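Putative exported protein (Bordetella pertussis, PDB 2DVZ) binds glutamate and probably serves as the periplasmic solute receptor of a tripartite tricarboxylate-type transport system. Local coordinates at residues S67-A72 and K104-V109; S85-N90 and K293-Q298; V89-A92 and D97-Y100; P180-A185 and L197-P202. All blocks are in the same frame, centred on the assembly; numbering follows the deposited sequence.

Interaction 1: S67-A72 and K104-V109; sequences SEAARA and KDFQPV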
loop_
_atom_site.group_PDB
_atom_site.type_symbol
_atom_site.label_atom_id
_atom_site.label_comp_id
_atom_site.label_asym_id
_atom_site.label_seq_id
_atom_site.Cartn_x
_atom_site.Cartn_y
_atom_site.Cartn_z
ATOM N N SER A 67 -14.490 0.296 6.375
ATOM C CA SER A 67 -15.631 0.694 7.213
ATOM C C SER A 67 -16.415 -0.553 7.497
ATOM O O SER A 67 -16.860 -0.773 8.627
ATOM C CB SER A 67 -16.505 1.750 6.516
ATOM O OG SER A 67 -15.777 2.980 6.321
ATOM N N GLU A 68 -16.533 -1.389 6.476
ATOM C CA GLU A 68 -17.130 -2.721 6.581
ATOM C C GLU A 68 -16.411 -3.667 7.546
ATOM O O GLU A 68 -17.052 -4.357 8.360
ATOM C CB GLU A 68 -17.191 -3.391 5.211
ATOM C CG GLU A 68 -17.859 -4.725 5.295
ATOM C CD GLU A 68 -18.256 -5.291 3.959
ATOM O OE1 GLU A 68 -18.939 -4.568 3.155
ATOM O OE2 GLU A 68 -17.889 -6.476 3.734
ATOM N N ALA A 69 -15.086 -3.721 7.436
ATOM C CA ALA A 69 -14.285 -4.514 8.341
ATOM C C ALA A 69 -14.461 -4.028 9.793
ATOM O O ALA A 69 -14.440 -4.839 10.731
ATOM C CB ALA A 69 -12.827 -4.447 7.916
ATOM N N ALA A 70 -14.628 -2.717 9.972
ATOM C CA ALA A 70 -14.762 -2.123 11.297
ATOM C C ALA A 70 -16.095 -2.494 11.999
ATOM O O ALA A 70 -16.159 -2.532 13.240
ATOM C CB ALA A 70 -14.598 -0.621 11.223
ATOM N N ARG A 71 -17.130 -2.786 11.201
ATOM C CA ARG A 71 -18.458 -3.147 11.708
ATOM C C ARG A 71 -18.596 -4.658 11.988
ATOM O O ARG A 71 -19.598 -5.104 12.571
ATOM C CB ARG A 71 -19.549 -2.688 10.724
ATOM C CG ARG A 71 -19.802 -1.151 10.661
ATOM C CD ARG A 71 -20.898 -0.832 9.590
ATOM N NE ARG A 71 -20.353 -0.333 8.312
ATOM C CZ ARG A 71 -20.354 -0.984 7.135
ATOM N NH1 ARG A 71 -20.869 -2.215 7.006
ATOM N NH2 ARG A 71 -19.835 -0.387 6.072
ATOM N N ALA A 72 -17.593 -5.450 11.590
ATOM C CA ALA A 72 -17.678 -6.912 11.762
ATOM C C ALA A 72 -17.686 -7.324 13.238
ATOM O O ALA A 72 -17.216 -6.579 14.090
ATOM C CB ALA A 72 -16.548 -7.604 11.012
ATOM N N LYS A 104 -8.963 3.279 17.076
ATOM C CA LYS A 104 -9.941 2.812 18.064
ATOM C C LYS A 104 -10.831 1.661 17.573
ATOM O O LYS A 104 -11.415 0.961 18.389
ATOM C CB LYS A 104 -10.837 3.970 18.566
ATOM C CG LYS A 104 -10.121 5.252 19.083
ATOM C CD LYS A 104 -9.170 5.015 20.304
ATOM C CE LYS A 104 -9.764 5.535 21.630
ATOM N NZ LYS A 104 -9.433 4.687 22.844
ATOM N N ASP A 105 -10.972 1.456 16.262
ATOM C CA ASP A 105 -11.892 0.410 15.787
ATOM C C ASP A 105 -11.253 -0.877 15.378
ATOM O O ASP A 105 -11.949 -1.796 14.982
ATOM C CB ASP A 105 -12.757 0.904 14.621
ATOM C CG ASP A 105 -13.657 2.042 15.018
ATOM O OD1 ASP A 105 -13.907 2.183 16.240
ATOM O OD2 ASP A 105 -14.098 2.790 14.121
ATOM N N PHE A 106 -9.926 -0.939 15.449
ATOM C CA PHE A 106 -9.214 -2.161 15.079
ATOM C C PHE A 106 -8.281 -2.650 16.160
ATOM O O PHE A 106 -7.623 -1.861 16.798
ATOM C CB PHE A 106 -8.471 -1.963 13.738
ATOM C CG PHE A 106 -9.403 -1.698 12.606
ATOM C CD1 PHE A 106 -10.174 -2.735 12.091
ATOM C CD2 PHE A 106 -9.615 -0.384 12.136
ATOM C CE1 PHE A 106 -11.077 -2.486 11.077
ATOM C CE2 PHE A 106 -10.542 -0.132 11.109
ATOM C CZ PHE A 106 -11.251 -1.186 10.585
ATOM N N GLN A 107 -8.249 -3.962 16.347
ATOM C CA GLN A 107 -7.177 -4.631 17.060
ATOM C C GLN A 107 -6.111 -5.036 16.013
ATOM O O GLN A 107 -6.373 -5.869 15.135
ATOM C CB GLN A 107 -7.709 -5.858 17.875
ATOM C CG GLN A 107 -6.627 -6.806 18.437
ATOM C CD GLN A 107 -5.707 -6.105 19.412
ATOM O OE1 GLN A 107 -6.163 -5.567 20.371
ATOM N NE2 GLN A 107 -4.416 -6.065 19.131
ATOM N N PRO A 108 -4.894 -4.453 16.112
ATOM C CA PRO A 108 -3.789 -4.942 15.258
ATOM C C PRO A 108 -3.315 -6.358 15.582
ATOM O O PRO A 108 -3.248 -6.742 16.741
ATOM C CB PRO A 108 -2.655 -3.961 15.532
ATOM C CG PRO A 108 -3.338 -2.752 16.104
ATOM C CD PRO A 108 -4.473 -3.325 16.941
ATOM N N VAL A 109 -2.990 -7.127 14.538
ATOM C CA VAL A 109 -2.466 -8.452 14.731
ATOM C C VAL A 109 -0.945 -8.442 14.470
ATOM O O VAL A 109 -0.156 -8.820 15.347
ATOM C CB VAL A 109 -3.203 -9.464 13.829
ATOM C CG1 VAL A 109 -2.558 -10.829 13.937
ATOM C CG2 VAL A 109 -4.722 -9.509 14.217
#
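Ala-70, near the end of helix 63-71, brings its CA to 5.9 Å from the CA of Asp-105, the residue just ahead of strand 106-121, and no hydrogen bond joins the two segments. The contact is carried by Phe-106, whose CG stands anti to its own carbonyl carbon (chi1 -63°), a setting that brings the far end of the ring closer to the helix than its root. Phe-106 CZ presses on the methyl CB of Ala-70 at 3.5 Å, arriving obliquely, while Phe-106 CE1 lies 3.7 Å from Ala-70 N. The carbonyl carbon of Ala-69 meets the edge of the ring near its plane, and Ala-69 CB is 4.1 Å from Phe-106 CE1. Small alanines suit this face of the helix because the ring can come right up to the backbone. In this periplasmic binding protein fold, the long strand 106-121 pairs at this end with strand 241-248, and Ser-80 of strand 78-82 also touches the ring. Beside the phenylalanine, Asp-105 offers only its CB to Ala-70, 4.2 Å from that residue's CB, since its carboxylate turns elsewhere and takes a hydrogen bond at OD2 from the backbone N of Asp-101.

Interaction 2: S85-N90 and K293-Q298; sequences STMAVN and KEIKEQ. With GLU (glutamic acid), chain G.
Ala-88 reaches backbone as well as side chain, its CB coming closest to the carbonyl carbon of Gln-298, at 3.4 Å, where helix 84-93 swells into a pi-type turn. The wider turn is recorded in the bond from Asn-90 N to Ser-85 O (2.8 Å), one residue longer in span than an alpha-helical bond. A small residue fits here, because the CA atoms of Ala-88 and Gln-298 are only 5.6 Å apart; the Gln-298 CB lies 3.8 Å from the Ala-88 CB, and its amide end then bends away. Just before Ala-88, selenomethionine Met-87 crosses Ile-295, one turn ahead of Gln-298, obliquely. Met-87 CB meets the CG2 of Ile-295 at 4.0 Å, and its chain, bent at chi2 (-64°) and again at chi3, carries SE to 4.2 Å from the CD1 of Ile-295. Near the start of helix 84-93, Ser-85 grips one carboxylate oxygen of the bound glutamate twice, OG giving a hydrogen bond of 2.8 Å to OXT and backbone N one of 3.2 Å; Val-154 N donates to the same OG. Helix 84-93 is thus apolar where it meets helix 288-307, while its N-terminal end would probably favour the negative charge of the ligand carboxylate.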
loop_
_atom_site.group_PDB
_atom_site.type_symbol
_atom_site.label_atom_id
_atom_site.label_comp_id
_atom_site.label_asym_id
_atom_site.label_seq_id
_atom_site.Cartn_x
_atom_site.Cartn_y
_atom_site.Cartn_z
ATOM N N SER A 85 -3.206 3.717 3.314
ATOM C CA SER A 85 -4.381 4.449 2.870
ATOM C C SER A 85 -5.451 4.396 3.964
ATOM O O SER A 85 -5.998 5.417 4.367
ATOM C CB SER A 85 -4.933 3.872 1.557
ATOM O OG SER A 85 -4.059 4.170 0.472
ATOM N N THR A 86 -5.707 3.198 4.465
ATOM C CA THR A 86 -6.836 2.986 5.392
ATOM C C THR A 86 -6.517 3.374 6.842
ATOM O O THR A 86 -7.403 3.788 7.580
ATOM C CB THR A 86 -7.419 1.551 5.277
ATOM O OG1 THR A 86 -6.372 0.587 5.454
ATOM C CG2 THR A 86 -8.083 1.339 3.901
HETATM N N MSE A 87 -5.249 3.296 7.213
HETATM C CA MSE A 87 -4.832 3.549 8.585
HETATM C C MSE A 87 -4.488 5.012 8.865
HETATM O O MSE A 87 -4.591 5.476 9.994
HETATM C CB MSE A 87 -3.654 2.625 8.984
HETATM C CG MSE A 87 -3.986 1.122 9.050
HETATM SE SE MSE A 87 -5.322 0.715 10.450
HETATM C CE MSE A 87 -6.976 0.777 9.354
ATOM N N ALA A 88 -4.109 5.737 7.826
ATOM C CA ALA A 88 -3.463 7.041 7.994
ATOM C C ALA A 88 -4.006 8.142 7.077
ATOM O O ALA A 88 -4.359 9.224 7.545
ATOM C CB ALA A 88 -1.935 6.888 7.788
ATOM N N VAL A 89 -4.042 7.882 5.769
ATOM C CA VAL A 89 -4.330 8.950 4.807
ATOM C C VAL A 89 -5.827 9.218 4.693
ATOM O O VAL A 89 -6.240 10.370 4.656
ATOM C CB VAL A 89 -3.688 8.703 3.394
ATOM C CG1 VAL A 89 -3.785 9.967 2.517
ATOM C CG2 VAL A 89 -2.251 8.257 3.510
ATOM N N ASN A 90 -6.636 8.172 4.615
ATOM C CA ASN A 90 -8.092 8.369 4.597
ATOM C C ASN A 90 -8.669 9.171 5.758
ATOM O O ASN A 90 -9.494 10.058 5.539
ATOM C CB ASN A 90 -8.836 7.051 4.451
ATOM C CG ASN A 90 -9.653 7.007 3.197
ATOM O OD1 ASN A 90 -10.561 7.814 3.016
ATOM N ND2 ASN A 90 -9.346 6.072 2.320
ATOM N N LYS A 293 2.174 0.905 16.817
ATOM C CA LYS A 293 3.110 2.028 16.860
ATOM C C LYS A 293 3.418 2.548 15.423
ATOM O O LYS A 293 3.461 3.750 15.185
ATOM C CB LYS A 293 4.374 1.648 17.637
ATOM C CG LYS A 293 5.435 2.756 17.578
ATOM C CD LYS A 293 6.683 2.516 18.417
ATOM C CE LYS A 293 7.593 3.765 18.333
ATOM N NZ LYS A 293 8.938 3.549 19.012
ATOM N N GLU A 294 3.593 1.634 14.483
ATOM C CA GLU A 294 3.727 1.945 13.064
ATOM C C GLU A 294 2.490 2.633 12.524
ATOM O O GLU A 294 2.606 3.649 11.835
ATOM C CB GLU A 294 4.027 0.664 12.258
ATOM C CG GLU A 294 5.430 0.103 12.595
ATOM C CD GLU A 294 5.699 -1.270 12.058
ATOM O OE1 GLU A 294 4.772 -2.097 11.870
ATOM O OE2 GLU A 294 6.893 -1.526 11.833
ATOM N N ILE A 295 1.315 2.109 12.890
ATOM C CA ILE A 295 0.049 2.681 12.473
ATOM C C ILE A 295 -0.079 4.116 12.903
ATOM O O ILE A 295 -0.461 4.969 12.081
ATOM C CB ILE A 295 -1.192 1.840 12.957
ATOM C CG1 ILE A 295 -1.284 0.541 12.143
ATOM C CG2 ILE A 295 -2.489 2.686 12.860
ATOM C CD1 ILE A 295 -2.087 -0.552 12.787
ATOM N N LYS A 296 0.223 4.374 14.182
ATOM C CA LYS A 296 0.202 5.715 14.795
ATOM C C LYS A 296 1.224 6.652 14.142
ATOM O O LYS A 296 0.921 7.818 13.838
ATOM C CB LYS A 296 0.494 5.584 16.287
ATOM C CG LYS A 296 0.520 6.877 17.072
ATOM C CD LYS A 296 -0.903 7.479 17.177
ATOM C CE LYS A 296 -0.937 8.835 17.926
ATOM N NZ LYS A 296 0.283 9.005 18.794
ATOM N N GLU A 297 2.431 6.146 13.908
ATOM C CA GLU A 297 3.426 6.902 13.132
ATOM C C GLU A 297 2.880 7.354 11.796
ATOM O O GLU A 297 2.949 8.528 11.491
ATOM C CB GLU A 297 4.701 6.110 12.930
ATOM C CG GLU A 297 5.539 6.099 14.168
ATOM C CD GLU A 297 6.611 5.011 14.163
ATOM O OE1 GLU A 297 6.615 4.115 13.261
ATOM O OE2 GLU A 297 7.457 5.077 15.092
ATOM N N GLN A 298 2.321 6.446 11.008
ATOM C CA GLN A 298 1.835 6.847 9.702
ATOM C C GLN A 298 0.665 7.826 9.835
ATOM O O GLN A 298 0.605 8.795 9.126
ATOM C CB GLN A 298 1.451 5.640 8.832
ATOM C CG GLN A 298 2.617 4.726 8.439
ATOM C CD GLN A 298 3.669 5.379 7.530
ATOM O OE1 GLN A 298 3.386 6.286 6.753
ATOM N NE2 GLN A 298 4.870 4.874 7.601
HETATM N N GLU G . -2.740 2.368 -2.188
HETATM C CA GLU G . -2.906 1.177 -1.333
HETATM C C GLU G . -2.000 1.219 -0.113
HETATM O O GLU G . -1.096 0.408 0.109
HETATM C CB GLU G . -2.764 -0.103 -2.152
HETATM C CG GLU G . -3.531 -0.027 -3.485
HETATM C CD GLU G . -4.030 -1.351 -3.983
HETATM O OE1 GLU G . -3.798 -2.348 -3.266
HETATM O OE2 GLU G . -4.686 -1.406 -5.083
HETATM O OXT GLU G . -2.218 2.092 0.743
#

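Interaction 3: V89-A92 and D97-Y100; sequences VNPA and DLPY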
loop_
_atom_site.group_PDB
_atom_site.type_symbol
_atom_site.label_atom_id
_atom_site.label_comp_id
_atom_site.label_asym_id
_atom_site.label_seq_id
_atom_site.Cartn_x
_atom_site.Cartn_y
_atom_site.Cartn_z
ATOM N N VAL A 89 -4.042 7.882 5.769
ATOM C CA VAL A 89 -4.330 8.950 4.807
ATOM C C VAL A 89 -5.827 9.218 4.693
ATOM O O VAL A 89 -6.240 10.370 4.656
ATOM C CB VAL A 89 -3.688 8.703 3.394
ATOM C CG1 VAL A 89 -3.785 9.967 2.517
ATOM C CG2 VAL A 89 -2.251 8.257 3.510
ATOM N N ASN A 90 -6.636 8.172 4.615
ATOM C CA ASN A 90 -8.092 8.369 4.597
ATOM C C ASN A 90 -8.669 9.171 5.758
ATOM O O ASN A 90 -9.494 10.058 5.539
ATOM C CB ASN A 90 -8.836 7.051 4.451
ATOM C CG ASN A 90 -9.653 7.007 3.197
ATOM O OD1 ASN A 90 -10.561 7.814 3.016
ATOM N ND2 ASN A 90 -9.346 6.072 2.320
ATOM N N PRO A 91 -8.294 8.807 7.004
ATOM C CA PRO A 91 -8.501 9.619 8.188
ATOM C C PRO A 91 -8.121 11.082 8.000
ATOM O O PRO A 91 -8.890 11.942 8.401
ATOM C CB PRO A 91 -7.584 8.938 9.213
ATOM C CG PRO A 91 -7.661 7.529 8.849
ATOM C CD PRO A 91 -7.706 7.493 7.364
ATOM N N ALA A 92 -6.957 11.360 7.409
ATOM C CA ALA A 92 -6.489 12.736 7.206
ATOM C C ALA A 92 -7.222 13.456 6.049
ATOM O O ALA A 92 -7.420 14.681 6.093
ATOM C CB ALA A 92 -4.956 12.778 7.014
ATOM N N ASP A 97 -16.039 12.977 8.285
ATOM C CA ASP A 97 -17.051 12.060 7.822
ATOM C C ASP A 97 -16.551 10.665 7.469
ATOM O O ASP A 97 -17.295 9.891 6.862
ATOM C CB ASP A 97 -17.817 12.664 6.643
ATOM C CG ASP A 97 -16.940 12.892 5.441
ATOM O OD1 ASP A 97 -16.576 14.066 5.175
ATOM O OD2 ASP A 97 -16.597 11.894 4.767
ATOM N N LEU A 98 -15.313 10.325 7.811
ATOM C CA LEU A 98 -14.888 8.930 7.643
ATOM C C LEU A 98 -15.632 8.078 8.702
ATOM O O LEU A 98 -15.634 8.445 9.879
ATOM C CB LEU A 98 -13.361 8.799 7.769
ATOM C CG LEU A 98 -12.730 7.493 7.270
ATOM C CD1 LEU A 98 -12.649 7.477 5.758
ATOM C CD2 LEU A 98 -11.358 7.325 7.876
ATOM N N PRO A 99 -16.293 6.974 8.286
ATOM C CA PRO A 99 -17.071 6.089 9.170
ATOM C C PRO A 99 -16.295 5.110 10.087
ATOM O O PRO A 99 -16.907 4.175 10.637
ATOM C CB PRO A 99 -17.920 5.276 8.193
ATOM C CG PRO A 99 -17.709 5.923 6.858
ATOM C CD PRO A 99 -16.379 6.531 6.891
ATOM N N TYR A 100 -14.984 5.299 10.255
ATOM C CA TYR A 100 -14.219 4.466 11.172
ATOM C C TYR A 100 -13.070 5.290 11.730
ATOM O O TYR A 100 -12.677 6.256 11.130
ATOM C CB TYR A 100 -13.719 3.177 10.483
ATOM C CG TYR A 100 -12.668 3.406 9.405
ATOM C CD1 TYR A 100 -11.321 3.442 9.731
ATOM C CD2 TYR A 100 -13.034 3.597 8.074
ATOM C CE1 TYR A 100 -10.337 3.653 8.753
ATOM C CE2 TYR A 100 -12.075 3.809 7.089
ATOM C CZ TYR A 100 -10.729 3.845 7.434
ATOM O OH TYR A 100 -9.778 4.071 6.488
#
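Leu-98 packs against Asn-90 and Pro-91 where helix 84-93 kinks and the loop after it, on the way to strand 106-121 of this periplasmic binding protein fold, comes back against it. From CA its CB points at the helix, and CG lies anti to the backbone N (chi1 -165°), which spreads the two methyls over consecutive helix residues. Leu-98 CD1 meets the amide of Asn-90, 3.5 Å from OD1 and 4.0 Å from CG, the two side chains crossing at about a right angle; that asparagine spends its ND2 on the backbone O of Ala-60. Leu-98 CD2 settles against Pro-91, 3.5 Å from its N and 3.7 Å from its CD. Proline suits the spot, for its N carries no hydrogen to give to the preceding turn, and its ring supplies an apolar surface where the helix kinks. Leu-98 CD2 also sits 3.5 Å off the plane of the Tyr-100 ring, nearer its rim than its centre. A branched leucine can thus serve helix and tyrosine together. The Tyr-100 hydroxyl hydrogen-bonds Thr-86 O, and the Tyr-100 OH lies 3.7 Å from the CB of Asn-90 and 4.1 Å from the CD of Pro-91.

Interaction 4: P180-A185 and L197-P202; sequences PAVADA and LPSSMP
Between segments 180-185 and 197-202 the contact rests on Val-182, which meets Ser-199 and Ser-200. Pro-180 stands in the first turn of helix 178-187, where its N need not donate a hydrogen bond, and its O accepts the N of Asp-184 at 3.1 Å. Ala-181 turns a small methyl to Ile-193 and Tyr-175. Next comes Val-182 itself, its CB directed at the other helix and its CA 6.3 Å from the CA of Ser-200. With Val-182 CG1 anti to the backbone N (chi1 164°), both methyls approach Ser-199 O, CG1 at 3.8 Å, and Val-182 CG2 goes on to Ser-200 OG at 3.6 Å, with Ser-199 CB at 4.2 Å. A beta-branched residue fits, since two methyls so close to the backbone give a compact apolar surface. The contacts with oxygen are van der Waals ones; both serine hydroxyls find their polar partner elsewhere, in OD2 of Asp-195. Ser-199 OG also bonds to Ser-32 OG, and its side chain lies about 6 Å from the bound glutamate, so this small, polar residue stands close to the pocket, linked to it through Ser-32. Further on, Asp-184 bonds through OD2 to Tyr-175 OH, and Ala-185 rests its methyl on Ile-193. Helix 178-187 joins strands 171-174 and 192-196, both parallel to strand 145-148, in a beta-alpha-beta crossover of the periplasmic binding protein fold; Val-182 touches Ile-193 of the second strand as well as the helix that follows it, while Ser-200 also touches Val-118 of strand 106-121.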
loop_
_atom_site.group_PDB
_atom_site.type_symbol
_atom_site.label_atom_id
_atom_site.label_comp_id
_atom_site.label_asym_id
_atom_site.label_seq_id
_atom_site.Cartn_x
_atom_site.Cartn_y
_atom_site.Cartn_z
ATOM N N PRO A 180 -6.338 -1.499 -11.711
ATOM C CA PRO A 180 -6.696 -0.786 -12.931
ATOM C C PRO A 180 -5.745 0.347 -13.327
ATOM O O PRO A 180 -5.666 0.672 -14.527
ATOM C CB PRO A 180 -8.119 -0.268 -12.640
ATOM C CG PRO A 180 -8.636 -1.228 -11.571
ATOM C CD PRO A 180 -7.435 -1.470 -10.722
ATOM N N ALA A 181 -5.048 0.947 -12.351
ATOM C CA ALA A 181 -4.108 2.004 -12.669
ATOM C C ALA A 181 -2.912 1.458 -13.453
ATOM O O ALA A 181 -2.499 2.042 -14.447
ATOM C CB ALA A 181 -3.664 2.755 -11.397
ATOM N N VAL A 182 -2.366 0.324 -13.015
ATOM C CA VAL A 182 -1.208 -0.285 -13.656
ATOM C C VAL A 182 -1.524 -0.594 -15.125
ATOM O O VAL A 182 -0.700 -0.339 -16.031
ATOM C CB VAL A 182 -0.686 -1.540 -12.846
ATOM C CG1 VAL A 182 0.253 -2.424 -13.696
ATOM C CG2 VAL A 182 -0.009 -1.121 -11.524
ATOM N N ALA A 183 -2.725 -1.112 -15.373
ATOM C CA ALA A 183 -3.153 -1.416 -16.738
ATOM C C ALA A 183 -3.341 -0.148 -17.622
ATOM O O ALA A 183 -3.027 -0.168 -18.820
ATOM C CB ALA A 183 -4.408 -2.278 -16.726
ATOM N N ASP A 184 -3.855 0.944 -17.060
ATOM C CA ASP A 184 -3.900 2.191 -17.830
ATOM C C ASP A 184 -2.532 2.814 -18.107
ATOM O O ASP A 184 -2.303 3.313 -19.196
ATOM C CB ASP A 184 -4.860 3.196 -17.209
ATOM C CG ASP A 184 -6.284 2.992 -17.694
ATOM O OD1 ASP A 184 -6.569 1.895 -18.238
ATOM O OD2 ASP A 184 -7.116 3.915 -17.529
ATOM N N ALA A 185 -1.632 2.763 -17.124
ATOM C CA ALA A 185 -0.261 3.214 -17.302
ATOM C C ALA A 185 0.491 2.340 -18.321
ATOM O O ALA A 185 1.254 2.867 -19.171
ATOM C CB ALA A 185 0.459 3.248 -15.985
ATOM N N LEU A 197 5.181 -0.890 -4.943
ATOM C CA LEU A 197 6.010 -1.626 -5.901
ATOM C C LEU A 197 5.470 -2.997 -6.377
ATOM O O LEU A 197 5.476 -3.248 -7.576
ATOM C CB LEU A 197 7.493 -1.635 -5.434
ATOM C CG LEU A 197 8.604 -2.208 -6.350
ATOM C CD1 LEU A 197 8.509 -1.744 -7.867
ATOM C CD2 LEU A 197 9.965 -1.915 -5.733
ATOM N N PRO A 198 4.994 -3.878 -5.466
ATOM C CA PRO A 198 4.545 -5.208 -5.925
ATOM C C PRO A 198 3.615 -5.313 -7.156
ATOM O O PRO A 198 3.780 -6.264 -7.927
ATOM C CB PRO A 198 3.905 -5.821 -4.670
ATOM C CG PRO A 198 4.655 -5.156 -3.567
ATOM C CD PRO A 198 4.887 -3.765 -3.997
ATOM N N SER A 199 2.641 -4.409 -7.321
ATOM C CA SER A 199 1.706 -4.480 -8.468
ATOM C C SER A 199 2.321 -3.980 -9.778
ATOM O O SER A 199 1.922 -4.415 -10.870
ATOM C CB SER A 199 0.376 -3.734 -8.204
ATOM O OG SER A 199 0.584 -2.574 -7.426
ATOM N N SER A 200 3.271 -3.055 -9.675
ATOM C CA SER A 200 3.954 -2.559 -10.839
ATOM C C SER A 200 5.140 -3.450 -11.179
ATOM O O SER A 200 5.578 -3.462 -12.310
ATOM C CB SER A 200 4.412 -1.113 -10.587
ATOM O OG SER A 200 3.304 -0.204 -10.631
HETATM N N MSE A 201 5.669 -4.179 -10.200
HETATM C CA MSE A 201 6.867 -5.018 -10.405
HETATM C C MSE A 201 6.889 -5.920 -11.642
HETATM O O MSE A 201 7.890 -5.877 -12.357
HETATM C CB MSE A 201 7.293 -5.806 -9.146
HETATM C CG MSE A 201 8.634 -6.558 -9.332
HETATM SE SE MSE A 201 10.190 -5.284 -9.570
HETATM C CE MSE A 201 10.679 -5.013 -7.690
ATOM N N PRO A 202 5.828 -6.743 -11.894
ATOM C CA PRO A 202 5.804 -7.573 -13.129
ATOM C C PRO A 202 5.926 -6.794 -14.435
ATOM O O PRO A 202 6.592 -7.271 -15.368
ATOM C CB PRO A 202 4.431 -8.276 -13.067
ATOM C CG PRO A 202 4.108 -8.314 -11.585
ATOM C CD PRO A 202 4.636 -6.997 -11.057
#

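How the interactions relate
Interactions 1, 2 and 3 touch one another on one side of the chain's centre, whereas interaction 4 lies on the opposite side, with the bound glutamate approached from both by residues near interactions 2 and 4. Helix 84-93 serves interactions 2 and 3: one flank meets helix 288-307, another the loop that runs on to strand 106-121, and a hydrogen bond joins the two contacts. Phe-106 of interaction 1 packs on both Met-87 and Tyr-100. Interactions 2, 3 and 4 are buried; interaction 1 is only partly so. None has a hydrogen bond between its segments: interaction 1 sets a phenylalanine ring on alanines, interaction 2 is largely aliphatic between helices, and interactions 3 and 4 bring methyls to oxygens.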